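Local coordinates for protein putative reductase (Peptoclostridium difficile, PDB 5J6C) that binds flavin mononucleotide and probably catalyses reduction of nitro compounds, a role linked to how the bacterium handles the antibiotic metronidazole, at residues L61-K66 with A120-S125; D114-D119 with K167-C172; K34-I39 with Q130-G135. One frame throughout, in Å; residues are numbered along the deposited sequence.

Contact 1. Residues L61-K66 with A120-S125; sequences LAPSSK and ASIAAS. With FMN (flavin mononucleotide), chain E.
Ile122 and Ala123, on one turn of helix 116-133, pack against Ala62 and Pro63 in the loop that follows helix 49-60. At CB the Ile122 side chain leaves the helix heading for the loop and then divides. Its CG2 branch, opposite the backbone N across the first torsion, crosses the Pro63 ring at a slant, Ile122 CG2 lying 3.7 Å from Pro63 CD, with Pro63 CG next nearest. The methyl of Ala62 touches it too, Ala62 CB to Ile122 CG2 being 4.1 Å. The other branch runs through CG1 (chi1 -66°) and extends toward the flavin, where Ile122 CD1 lies 3.6 Å from the ring methyl C8M of FMN chain E. A single isoleucine thus touches both the loop and the cofactor.

Beside it, Ala62 CB rests on the helix backbone, 3.8 Å from Ala123 CA; both residues are alanines, consistent with the 5.3 Å between the Ala62 and Ala123 CA atoms. On its cofactor flank the loop continues past the ribityl chain, where Pro63 CB comes within 3.2 Å of FMN O4'. Ser65 N is hydrogen-bonded to Asp119 OD1, one turn earlier on the helix. Arg36, Arg37 and Ser38 of the second subunit also hydrogen-bond this FMN, so the pocket lies between subunits, as in dimeric nitroreductases.

No hydrogen bond joins the two segments. The contact between them rests on apolar packing, with an apolar wall offered to the dimethylbenzene end of the flavin, while Ser64 OG bonds to Arg69 N and Ser121 OG to Ile117 O.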
loop_
_atom_site.group_PDB
_atom_site.type_symbol
_atom_site.label_atom_id
_atom_site.label_comp_id
_atom_site.label_asym_id
_atom_site.label_seq_id
_atom_site.Cartn_x
_atom_site.Cartn_y
_atom_site.Cartn_z
ATOM N N LEU A 61 3.538 -10.066 -7.157
ATOM C CA LEU A 61 4.913 -9.736 -6.793
ATOM C C LEU A 61 4.988 -8.812 -5.584
ATOM O O LEU A 61 6.077 -8.341 -5.234
ATOM C CB LEU A 61 5.632 -9.094 -7.984
ATOM C CG LEU A 61 6.003 -10.017 -9.143
ATOM C CD1 LEU A 61 6.229 -9.194 -10.399
ATOM C CD2 LEU A 61 7.257 -10.814 -8.804
ATOM N N ALA A 62 3.855 -8.534 -4.950
ATOM C CA ALA A 62 3.826 -7.559 -3.874
ATOM C C ALA A 62 4.543 -8.101 -2.635
ATOM O O ALA A 62 4.391 -9.282 -2.289
ATOM C CB ALA A 62 2.383 -7.197 -3.524
ATOM N N PRO A 63 5.325 -7.266 -1.944
ATOM C CA PRO A 63 5.920 -7.708 -0.682
ATOM C C PRO A 63 4.835 -7.881 0.370
ATOM O O PRO A 63 3.881 -7.101 0.438
ATOM C CB PRO A 63 6.877 -6.566 -0.322
ATOM C CG PRO A 63 6.245 -5.367 -0.901
ATOM C CD PRO A 63 5.578 -5.836 -2.196
ATOM N N SER A 64 4.982 -8.919 1.188
ATOM C CA SER A 64 4.026 -9.208 2.246
ATOM C C SER A 64 4.772 -9.503 3.541
ATOM O O SER A 64 5.923 -9.936 3.527
ATOM C CB SER A 64 3.105 -10.385 1.858
ATOM O OG SER A 64 3.854 -11.561 1.640
ATOM N N SER A 65 4.119 -9.231 4.666
ATOM C CA SER A 65 4.708 -9.542 5.963
ATOM C C SER A 65 5.097 -11.014 6.031
ATOM O O SER A 65 4.304 -11.889 5.681
ATOM C CB SER A 65 3.720 -9.200 7.071
ATOM O OG SER A 65 4.197 -9.627 8.334
ATOM N N LYS A 66 6.340 -11.283 6.441
ATOM C CA LYS A 66 6.872 -12.645 6.571
ATOM C C LYS A 66 6.831 -13.434 5.266
ATOM O O LYS A 66 6.848 -14.672 5.286
ATOM C CB LYS A 66 6.133 -13.432 7.653
ATOM C CG LYS A 66 6.108 -12.776 9.012
ATOM C CD LYS A 66 5.339 -13.640 10.018
ATOM C CE LYS A 66 5.090 -12.872 11.312
ATOM N NZ LYS A 66 6.323 -12.147 11.778
ATOM N N ALA A 120 -2.720 -6.535 1.998
ATOM C CA ALA A 120 -3.728 -6.315 0.973
ATOM C C ALA A 120 -3.598 -4.929 0.373
ATOM O O ALA A 120 -3.790 -4.750 -0.833
ATOM C CB ALA A 120 -5.125 -6.509 1.558
ATOM N N SER A 121 -3.262 -3.937 1.207
ATOM C CA SER A 121 -3.176 -2.566 0.729
ATOM C C SER A 121 -2.026 -2.406 -0.255
ATOM O O SER A 121 -2.148 -1.672 -1.245
ATOM C CB SER A 121 -3.000 -1.609 1.906
ATOM O OG SER A 121 -4.059 -1.726 2.820
ATOM N N ILE A 122 -0.908 -3.087 0.002
ATOM C CA ILE A 122 0.240 -3.003 -0.892
ATOM C C ILE A 122 -0.078 -3.651 -2.226
ATOM O O ILE A 122 0.254 -3.110 -3.289
ATOM C CB ILE A 122 1.470 -3.651 -0.245
ATOM C CG1 ILE A 122 1.901 -2.854 0.985
ATOM C CG2 ILE A 122 2.591 -3.788 -1.274
ATOM C CD1 ILE A 122 2.672 -3.682 1.966
ATOM N N ALA A 123 -0.703 -4.830 -2.196
ATOM C CA ALA A 123 -1.058 -5.493 -3.445
ATOM C C ALA A 123 -2.016 -4.635 -4.269
ATOM O O ALA A 123 -1.855 -4.504 -5.489
ATOM C CB ALA A 123 -1.655 -6.868 -3.148
ATOM N N ALA A 124 -3.003 -4.022 -3.614
ATOM C CA ALA A 124 -3.938 -3.160 -4.326
ATOM C C ALA A 124 -3.233 -1.963 -4.943
ATOM O O ALA A 124 -3.612 -1.511 -6.031
ATOM C CB ALA A 124 -5.044 -2.696 -3.375
ATOM N N SER A 125 -2.215 -1.426 -4.265
ATOM C CA SER A 125 -1.485 -0.305 -4.840
ATOM C C SER A 125 -0.680 -0.753 -6.046
ATOM O O SER A 125 -0.622 -0.040 -7.050
ATOM C CB SER A 125 -0.592 0.349 -3.787
ATOM O OG SER A 125 0.655 -0.321 -3.677
HETATM N N1 FMN E . 10.938 -7.263 7.316
HETATM C C2 FMN E . 11.611 -7.177 8.527
HETATM O O2 FMN E . 12.790 -7.501 8.612
HETATM N N3 FMN E . 10.975 -6.731 9.664
HETATM C C4 FMN E . 9.653 -6.348 9.607
HETATM O O4 FMN E . 9.077 -5.931 10.624
HETATM C C4A FMN E . 8.978 -6.425 8.393
HETATM N N5 FMN E . 7.657 -6.033 8.348
HETATM C C5A FMN E . 6.976 -6.096 7.146
HETATM C C6 FMN E . 5.636 -5.704 7.141
HETATM C C7 FMN E . 4.901 -5.730 5.968
HETATM C C7M FMN E . 3.465 -5.290 6.022
HETATM C C8 FMN E . 5.505 -6.168 4.782
HETATM C C8M FMN E . 4.696 -6.190 3.513
HETATM C C9 FMN E . 6.850 -6.572 4.787
HETATM C C9A FMN E . 7.602 -6.542 5.972
HETATM N N10 FMN E . 8.946 -6.925 6.006
HETATM C C10 FMN E . 9.624 -6.870 7.227
HETATM C "C1'" FMN E . 9.643 -7.469 4.779
HETATM C "C2'" FMN E . 9.278 -9.000 4.774
HETATM O "O2'" FMN E . 10.163 -9.816 5.507
HETATM C "C3'" FMN E . 9.030 -9.784 3.469
HETATM O "O3'" FMN E . 9.743 -11.012 3.278
HETATM C "C4'" FMN E . 9.367 -9.046 2.236
HETATM O "O4'" FMN E . 8.575 -7.897 2.072
HETATM C "C5'" FMN E . 9.126 -10.078 1.128
HETATM O "O5'" FMN E . 10.403 -10.398 0.639
HETATM P P FMN E . 11.016 -9.332 -0.394
HETATM O O1P FMN E . 10.430 -9.655 -1.743
HETATM O O2P FMN E . 10.601 -7.922 -0.048
HETATM O O3P FMN E . 12.533 -9.436 -0.446
#

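Contact 2. Residues D114-D119 with K167-C172; sequences DVWIED and KYSVEC. With FMN (flavin mononucleotide), chain E.
A chi1 of 62° tucks CG of Trp116 between its own N and C, and this directs the indole at strand 168-177; in Ser169 a chi1 of -176° turns OG toward Trp116 CH2. The outcome is a serine lying over the benzene half of the indole. Ser169 CB sits 3.9 Å from the centroid of the Trp116 six-membered ring, over its face, which meets the criteria of a CH-pi contact. Nearest of all is the corner atom Trp116 CH2, with Ser169 CB at 3.5 Å and Ser169 OG at 3.1 Å from it, a close approach with no hydrogen bond across the segments.

Two residues along the strand, Glu171 bends at chi2 and sends its carboxylate to the same region. Glu171 OE2 is 3.9 Å from Trp116 CZ3, the carboxylate and ring planes standing 57° apart. That oxygen, Glu171 OE2, also meets a methyl, Ile117 CG2, at 3.9 Å, the two side chains crossing at about a right angle. An acidic group thus lies against hydrocarbon here, and Glu171 OE2 also has a long, weak ion pair with Arg144 NE. Glu118 turns from the strand: its CB lies 3.6 Å from C7M of FMN chain E, and its OE2 forms a salt bridge to Arg144 of the second subunit.

In the fold, the contact seats the first turn of helix 116-133 on the antiparallel sheet. Trp116 also touches Ala108 of strand 102-109, while Glu171 reaches Trp140 and Gln142 of strand 137-142, the neighbours that flank strand 168-177.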
loop_
_atom_site.group_PDB
_atom_site.type_symbol
_atom_site.label_atom_id
_atom_site.label_comp_id
_atom_site.label_asym_id
_atom_site.label_seq_id
_atom_site.Cartn_x
_atom_site.Cartn_y
_atom_site.Cartn_z
ATOM N N ASP A 114 -2.027 -10.797 11.280
ATOM C CA ASP A 114 -2.808 -9.654 11.738
ATOM C C ASP A 114 -2.546 -8.389 10.925
ATOM O O ASP A 114 -3.303 -7.421 11.044
ATOM C CB ASP A 114 -2.505 -9.377 13.212
ATOM C CG ASP A 114 -1.044 -9.034 13.448
ATOM O OD1 ASP A 114 -0.181 -9.483 12.663
ATOM O OD2 ASP A 114 -0.759 -8.309 14.421
ATOM N N VAL A 115 -1.492 -8.375 10.114
ATOM C CA VAL A 115 -1.174 -7.228 9.273
ATOM C C VAL A 115 -1.562 -7.557 7.836
ATOM O O VAL A 115 -0.932 -7.078 6.885
ATOM C CB VAL A 115 0.313 -6.832 9.410
ATOM C CG1 VAL A 115 0.568 -6.232 10.802
ATOM C CG2 VAL A 115 1.211 -8.026 9.221
ATOM N N TRP A 116 -2.623 -8.368 7.678
ATOM C CA TRP A 116 -3.210 -8.609 6.360
ATOM C C TRP A 116 -3.755 -7.327 5.739
ATOM O O TRP A 116 -3.838 -7.223 4.506
ATOM C CB TRP A 116 -4.315 -9.671 6.449
ATOM C CG TRP A 116 -5.475 -9.289 7.323
ATOM C CD1 TRP A 116 -5.650 -9.618 8.636
ATOM C CD2 TRP A 116 -6.630 -8.517 6.947
ATOM N NE1 TRP A 116 -6.829 -9.097 9.101
ATOM C CE2 TRP A 116 -7.453 -8.419 8.087
ATOM C CE3 TRP A 116 -7.046 -7.908 5.759
ATOM C CZ2 TRP A 116 -8.667 -7.726 8.078
ATOM C CZ3 TRP A 116 -8.252 -7.224 5.750
ATOM C CH2 TRP A 116 -9.048 -7.139 6.900
ATOM N N ILE A 117 -4.137 -6.347 6.569
ATOM C CA ILE A 117 -4.558 -5.042 6.054
ATOM C C ILE A 117 -3.431 -4.402 5.256
ATOM O O ILE A 117 -3.629 -3.905 4.141
ATOM C CB ILE A 117 -5.002 -4.120 7.206
ATOM C CG1 ILE A 117 -6.177 -4.721 7.968
ATOM C CG2 ILE A 117 -5.370 -2.750 6.659
ATOM C CD1 ILE A 117 -6.521 -3.958 9.261
ATOM N N GLU A 118 -2.229 -4.402 5.831
ATOM C CA GLU A 118 -1.065 -3.884 5.133
ATOM C C GLU A 118 -0.800 -4.675 3.860
ATOM O O GLU A 118 -0.654 -4.092 2.778
ATOM C CB GLU A 118 0.147 -3.934 6.061
ATOM C CG GLU A 118 0.166 -2.854 7.137
ATOM C CD GLU A 118 -0.676 -3.166 8.377
ATOM O OE1 GLU A 118 -1.552 -4.067 8.341
ATOM O OE2 GLU A 118 -0.451 -2.484 9.403
ATOM N N ASP A 119 -0.716 -6.007 3.979
ATOM C CA ASP A 119 -0.464 -6.865 2.825
ATOM C C ASP A 119 -1.417 -6.532 1.692
ATOM O O ASP A 119 -0.996 -6.285 0.555
ATOM C CB ASP A 119 -0.624 -8.347 3.199
ATOM C CG ASP A 119 0.523 -8.887 4.036
ATOM O OD1 ASP A 119 1.547 -8.185 4.175
ATOM O OD2 ASP A 119 0.394 -10.032 4.541
ATOM N N LYS A 167 -12.977 -17.317 6.787
ATOM C CA LYS A 167 -11.648 -16.975 7.286
ATOM C C LYS A 167 -11.042 -15.790 6.544
ATOM O O LYS A 167 -10.061 -15.217 7.025
ATOM C CB LYS A 167 -10.707 -18.182 7.203
ATOM C CG LYS A 167 -10.385 -18.670 5.799
ATOM C CD LYS A 167 -9.311 -19.764 5.856
ATOM C CE LYS A 167 -8.902 -20.216 4.471
ATOM N NZ LYS A 167 -7.554 -20.847 4.499
ATOM N N TYR A 168 -11.612 -15.410 5.401
ATOM C CA TYR A 168 -11.147 -14.288 4.607
ATOM C C TYR A 168 -11.893 -13.017 4.977
ATOM O O TYR A 168 -13.075 -13.044 5.332
ATOM C CB TYR A 168 -11.339 -14.562 3.116
ATOM C CG TYR A 168 -10.552 -15.742 2.618
ATOM C CD1 TYR A 168 -9.190 -15.632 2.372
ATOM C CD2 TYR A 168 -11.164 -16.973 2.408
ATOM C CE1 TYR A 168 -8.465 -16.704 1.926
ATOM C CE2 TYR A 168 -10.443 -18.054 1.957
ATOM C CZ TYR A 168 -9.092 -17.910 1.716
ATOM O OH TYR A 168 -8.360 -18.971 1.269
ATOM N N SER A 169 -11.190 -11.895 4.861
ATOM C CA SER A 169 -11.774 -10.570 4.971
ATOM C C SER A 169 -11.552 -9.808 3.666
ATOM O O SER A 169 -10.523 -9.979 3.006
ATOM C CB SER A 169 -11.155 -9.811 6.149
ATOM O OG SER A 169 -11.788 -8.561 6.317
ATOM N N VAL A 170 -12.507 -8.950 3.302
ATOM C CA VAL A 170 -12.434 -8.173 2.066
ATOM C C VAL A 170 -11.850 -6.809 2.380
ATOM O O VAL A 170 -12.373 -6.078 3.227
ATOM C CB VAL A 170 -13.807 -8.034 1.387
ATOM C CG1 VAL A 170 -13.646 -7.307 0.047
ATOM C CG2 VAL A 170 -14.441 -9.396 1.180
ATOM N N GLU A 171 -10.756 -6.465 1.703
ATOM C CA GLU A 171 -10.078 -5.198 1.939
ATOM C C GLU A 171 -10.685 -4.080 1.107
ATOM O O GLU A 171 -11.068 -3.035 1.643
ATOM C CB GLU A 171 -8.580 -5.330 1.629
ATOM C CG GLU A 171 -7.852 -3.992 1.561
ATOM C CD GLU A 171 -7.970 -3.189 2.848
ATOM O OE1 GLU A 171 -8.053 -1.948 2.781
ATOM O OE2 GLU A 171 -7.989 -3.796 3.934
ATOM N N CYS A 172 -10.812 -4.301 -0.196
ATOM C CA CYS A 172 -11.240 -3.263 -1.118
ATOM C C CYS A 172 -11.519 -3.913 -2.463
ATOM O O CYS A 172 -11.098 -5.047 -2.721
ATOM C CB CYS A 172 -10.164 -2.178 -1.267
ATOM S SG CYS A 172 -8.606 -2.815 -1.982
HETATM N N1 FMN E . 10.938 -7.263 7.316
HETATM C C2 FMN E . 11.611 -7.177 8.527
HETATM O O2 FMN E . 12.790 -7.501 8.612
HETATM N N3 FMN E . 10.975 -6.731 9.664
HETATM C C4 FMN E . 9.653 -6.348 9.607
HETATM O O4 FMN E . 9.077 -5.931 10.624
HETATM C C4A FMN E . 8.978 -6.425 8.393
HETATM N N5 FMN E . 7.657 -6.033 8.348
HETATM C C5A FMN E . 6.976 -6.096 7.146
HETATM C C6 FMN E . 5.636 -5.704 7.141
HETATM C C7 FMN E . 4.901 -5.730 5.968
HETATM C C7M FMN E . 3.465 -5.290 6.022
HETATM C C8 FMN E . 5.505 -6.168 4.782
HETATM C C8M FMN E . 4.696 -6.190 3.513
HETATM C C9 FMN E . 6.850 -6.572 4.787
HETATM C C9A FMN E . 7.602 -6.542 5.972
HETATM N N10 FMN E . 8.946 -6.925 6.006
HETATM C C10 FMN E . 9.624 -6.870 7.227
HETATM C "C1'" FMN E . 9.643 -7.469 4.779
HETATM C "C2'" FMN E . 9.278 -9.000 4.774
HETATM O "O2'" FMN E . 10.163 -9.816 5.507
HETATM C "C3'" FMN E . 9.030 -9.784 3.469
HETATM O "O3'" FMN E . 9.743 -11.012 3.278
HETATM C "C4'" FMN E . 9.367 -9.046 2.236
HETATM O "O4'" FMN E . 8.575 -7.897 2.072
HETATM C "C5'" FMN E . 9.126 -10.078 1.128
HETATM O "O5'" FMN E . 10.403 -10.398 0.639
HETATM P P FMN E . 11.016 -9.332 -0.394
HETATM O O1P FMN E . 10.430 -9.655 -1.743
HETATM O O2P FMN E . 10.601 -7.922 -0.048
HETATM O O3P FMN E . 12.533 -9.436 -0.446
#

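Contact 3. Residues K34-I39 with Q130-G135; sequences KKRRSI and QAHELG. With FMN (flavin mononucleotide), chain C.
Phosphate oxygen O1P of FMN chain C is gripped by Ser38 and by Arg36, the residue that also packs on His132. Ser38 OG donates to O1P at 2.6 Å, and Arg36 NH1 reaches O1P at 2.9 Å along a nearly straight bond, the oxygen lying at the guanidinium edge close to its plane. A neighbouring oxygen, O2P, takes Ser38 N at 2.7 Å and Arg37 NE at 3.0 Å. Arginine and serine groups of the 34-39 loop thus form a phosphate site.

The aliphatic root of Arg36 packs against the helix. Its CB stands 4.0 Å from the centroid of the His132 imidazole, 17° off the normal, a CH-pi contact over one face, and CG, opposite the backbone N (chi1 -176°), starts the chain that bends at chi2 and chi3 away from the helix toward the phosphate. Lys35 O approaches His132 CE1 obliquely at 3.5 Å. These contacts involve the last turn of helix 116-133, which closes in a Schellman motif: Gly135, with phi 79°, is its C-prime residue, and Gly135 N bonds to His132 O at 3.1 Å. His132 NE2 has its own hydrogen bond to Phe32 O, just before the loop, which, with Arg36 over its face, would restrain the ring's rotation. Arg37 has further partners in Tyr186 (cation-pi) and Lys184 O (through NH1).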
loop_
_atom_site.group_PDB
_atom_site.type_symbol
_atom_site.label_atom_id
_atom_site.label_comp_id
_atom_site.label_asym_id
_atom_site.label_seq_id
_atom_site.Cartn_x
_atom_site.Cartn_y
_atom_site.Cartn_z
ATOM N N LYS A 34 2.327 11.735 -10.814
ATOM C CA LYS A 34 1.574 12.977 -10.962
ATOM C C LYS A 34 0.382 12.816 -11.900
ATOM O O LYS A 34 -0.626 13.520 -11.750
ATOM C CB LYS A 34 2.486 14.092 -11.469
ATOM C CG LYS A 34 3.442 14.668 -10.436
ATOM C CD LYS A 34 4.216 15.822 -11.052
ATOM C CE LYS A 34 5.151 16.475 -10.064
ATOM N NZ LYS A 34 5.983 17.514 -10.750
ATOM N N LYS A 35 0.475 11.912 -12.870
ATOM C CA LYS A 35 -0.603 11.681 -13.821
ATOM C C LYS A 35 -1.596 10.613 -13.367
ATOM O O LYS A 35 -2.592 10.390 -14.062
ATOM C CB LYS A 35 -0.029 11.288 -15.190
ATOM C CG LYS A 35 0.647 12.434 -15.933
ATOM C CD LYS A 35 0.983 12.057 -17.388
ATOM C CE LYS A 35 2.200 11.135 -17.499
ATOM N NZ LYS A 35 1.886 9.671 -17.350
ATOM N N ARG A 36 -1.345 9.940 -12.236
ATOM C CA ARG A 36 -2.264 8.937 -11.696
ATOM C C ARG A 36 -3.402 9.635 -10.957
ATOM O O ARG A 36 -3.178 10.257 -9.912
ATOM C CB ARG A 36 -1.538 7.976 -10.753
ATOM C CG ARG A 36 -2.452 6.868 -10.244
ATOM C CD ARG A 36 -2.239 6.509 -8.760
ATOM N NE ARG A 36 -2.296 7.693 -7.908
ATOM C CZ ARG A 36 -3.415 8.264 -7.465
ATOM N NH1 ARG A 36 -4.608 7.754 -7.764
ATOM N NH2 ARG A 36 -3.329 9.361 -6.719
ATOM N N ARG A 37 -4.620 9.526 -11.494
ATOM C CA ARG A 37 -5.838 10.067 -10.892
ATOM C C ARG A 37 -6.897 8.974 -10.859
ATOM O O ARG A 37 -6.984 8.167 -11.787
ATOM C CB ARG A 37 -6.386 11.269 -11.670
ATOM C CG ARG A 37 -5.407 12.424 -11.837
ATOM C CD ARG A 37 -5.064 13.053 -10.486
ATOM N NE ARG A 37 -6.234 13.091 -9.611
ATOM C CZ ARG A 37 -7.189 14.014 -9.676
ATOM N NH1 ARG A 37 -7.114 14.992 -10.572
ATOM N NH2 ARG A 37 -8.224 13.960 -8.843
ATOM N N SER A 38 -7.702 8.948 -9.799
ATOM C CA SER A 38 -8.756 7.942 -9.699
ATOM C C SER A 38 -9.831 8.180 -10.755
ATOM O O SER A 38 -10.290 9.303 -10.966
ATOM C CB SER A 38 -9.387 7.940 -8.302
ATOM O OG SER A 38 -8.453 7.527 -7.322
ATOM N N ILE A 39 -10.250 7.104 -11.407
ATOM C CA ILE A 39 -11.195 7.182 -12.513
ATOM C C ILE A 39 -12.441 6.389 -12.138
ATOM O O ILE A 39 -12.349 5.225 -11.736
ATOM C CB ILE A 39 -10.573 6.668 -13.826
ATOM C CG1 ILE A 39 -9.359 7.523 -14.209
ATOM C CG2 ILE A 39 -11.623 6.618 -14.940
ATOM C CD1 ILE A 39 -9.684 8.964 -14.503
ATOM N N GLN A 130 0.198 -0.681 -11.884
ATOM C CA GLN A 130 0.358 -1.403 -13.139
ATOM C C GLN A 130 -0.779 -1.089 -14.108
ATOM O O GLN A 130 -0.543 -0.940 -15.313
ATOM C CB GLN A 130 0.464 -2.900 -12.878
ATOM C CG GLN A 130 0.582 -3.728 -14.150
ATOM C CD GLN A 130 1.898 -3.508 -14.887
ATOM O OE1 GLN A 130 2.897 -4.165 -14.603
ATOM N NE2 GLN A 130 1.895 -2.589 -15.845
ATOM N N ALA A 131 -2.008 -0.941 -13.603
ATOM C CA ALA A 131 -3.089 -0.463 -14.464
ATOM C C ALA A 131 -2.739 0.882 -15.084
ATOM O O ALA A 131 -2.952 1.099 -16.283
ATOM C CB ALA A 131 -4.393 -0.360 -13.676
ATOM N N HIS A 132 -2.177 1.789 -14.282
ATOM C CA HIS A 132 -1.799 3.111 -14.775
ATOM C C HIS A 132 -0.748 3.017 -15.878
ATOM O O HIS A 132 -0.856 3.697 -16.905
ATOM C CB HIS A 132 -1.286 3.967 -13.612
ATOM C CG HIS A 132 -0.922 5.373 -13.993
ATOM N ND1 HIS A 132 -1.725 6.167 -14.785
ATOM C CD2 HIS A 132 0.149 6.137 -13.665
ATOM C CE1 HIS A 132 -1.154 7.350 -14.945
ATOM N NE2 HIS A 132 -0.015 7.357 -14.276
ATOM N N GLU A 133 0.272 2.175 -15.687
ATOM C CA GLU A 133 1.305 2.038 -16.709
ATOM C C GLU A 133 0.742 1.466 -18.003
ATOM O O GLU A 133 1.302 1.700 -19.077
ATOM C CB GLU A 133 2.444 1.149 -16.213
ATOM C CG GLU A 133 3.664 1.227 -17.125
ATOM C CD GLU A 133 4.584 0.028 -17.008
ATOM O OE1 GLU A 133 5.810 0.234 -16.836
ATOM O OE2 GLU A 133 4.087 -1.117 -17.100
ATOM N N LEU A 134 -0.354 0.718 -17.931
ATOM C CA LEU A 134 -0.937 0.127 -19.125
ATOM C C LEU A 134 -2.028 0.999 -19.727
ATOM O O LEU A 134 -2.805 0.512 -20.555
ATOM C CB LEU A 134 -1.482 -1.266 -18.808
ATOM C CG LEU A 134 -0.476 -2.249 -18.219
ATOM C CD1 LEU A 134 -1.186 -3.518 -17.740
ATOM C CD2 LEU A 134 0.616 -2.579 -19.242
ATOM N N GLY A 135 -2.124 2.259 -19.303
ATOM C CA GLY A 135 -3.050 3.191 -19.905
ATOM C C GLY A 135 -4.479 3.050 -19.453
ATOM O O GLY A 135 -5.388 3.559 -20.124
HETATM N N1 FMN C . -12.886 6.488 -4.046
HETATM C C2 FMN C . -14.236 6.190 -4.111
HETATM O O2 FMN C . -14.941 6.681 -4.979
HETATM N N3 FMN C . -14.818 5.328 -3.205
HETATM C C4 FMN C . -14.059 4.765 -2.200
HETATM O O4 FMN C . -14.556 3.999 -1.377
HETATM C C4A FMN C . -12.713 5.074 -2.113
HETATM N N5 FMN C . -11.974 4.494 -1.110
HETATM C C5A FMN C . -10.632 4.753 -1.030
HETATM C C6 FMN C . -9.902 4.162 -0.007
HETATM C C7 FMN C . -8.557 4.406 0.091
HETATM C C7M FMN C . -7.767 3.761 1.186
HETATM C C8 FMN C . -7.943 5.241 -0.816
HETATM C C8M FMN C . -6.480 5.488 -0.699
HETATM C C9 FMN C . -8.660 5.839 -1.836
HETATM C C9A FMN C . -10.023 5.595 -1.942
HETATM N N10 FMN C . -10.770 6.185 -2.951
HETATM C C10 FMN C . -12.123 5.927 -3.042
HETATM C "C1'" FMN C . -10.113 7.100 -3.945
HETATM C "C2'" FMN C . -9.858 8.491 -3.347
HETATM O "O2'" FMN C . -11.041 9.271 -3.373
HETATM C "C3'" FMN C . -8.726 9.186 -4.109
HETATM O "O3'" FMN C . -7.614 8.323 -4.157
HETATM C "C4'" FMN C . -8.303 10.502 -3.450
HETATM O "O4'" FMN C . -9.404 11.386 -3.449
HETATM C "C5'" FMN C . -7.122 11.127 -4.197
HETATM O "O5'" FMN C . -7.550 11.454 -5.501
HETATM P P FMN C . -6.841 10.780 -6.778
HETATM O O1P FMN C . -6.723 9.288 -6.551
HETATM O O2P FMN C . -7.654 11.029 -8.029
HETATM O O3P FMN C . -5.465 11.387 -6.889
#

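Overall arrangement
All three contacts use helix 116-133: contact 2 its first turn, contact 1 the turns after it, and contact 3 its end. Contacts 1 and 2, with centres 10 Å apart, are buried and adjoin through a hydrogen bond between Ser65 N and Asp119 OD1, 2.8 Å apart. Contact 3 lies on the opposite side of the chain's centre from contact 2, about 24 Å between centres, and is only partly buried. Contact 1 is purely apolar across its segments, contact 2 sets an indole against serine and glutamate, and contact 3 joins a histidine to a phosphate-binding loop. The first two touch FMN chain E, the third binds the phosphate of FMN chain C, and all touch the second subunit.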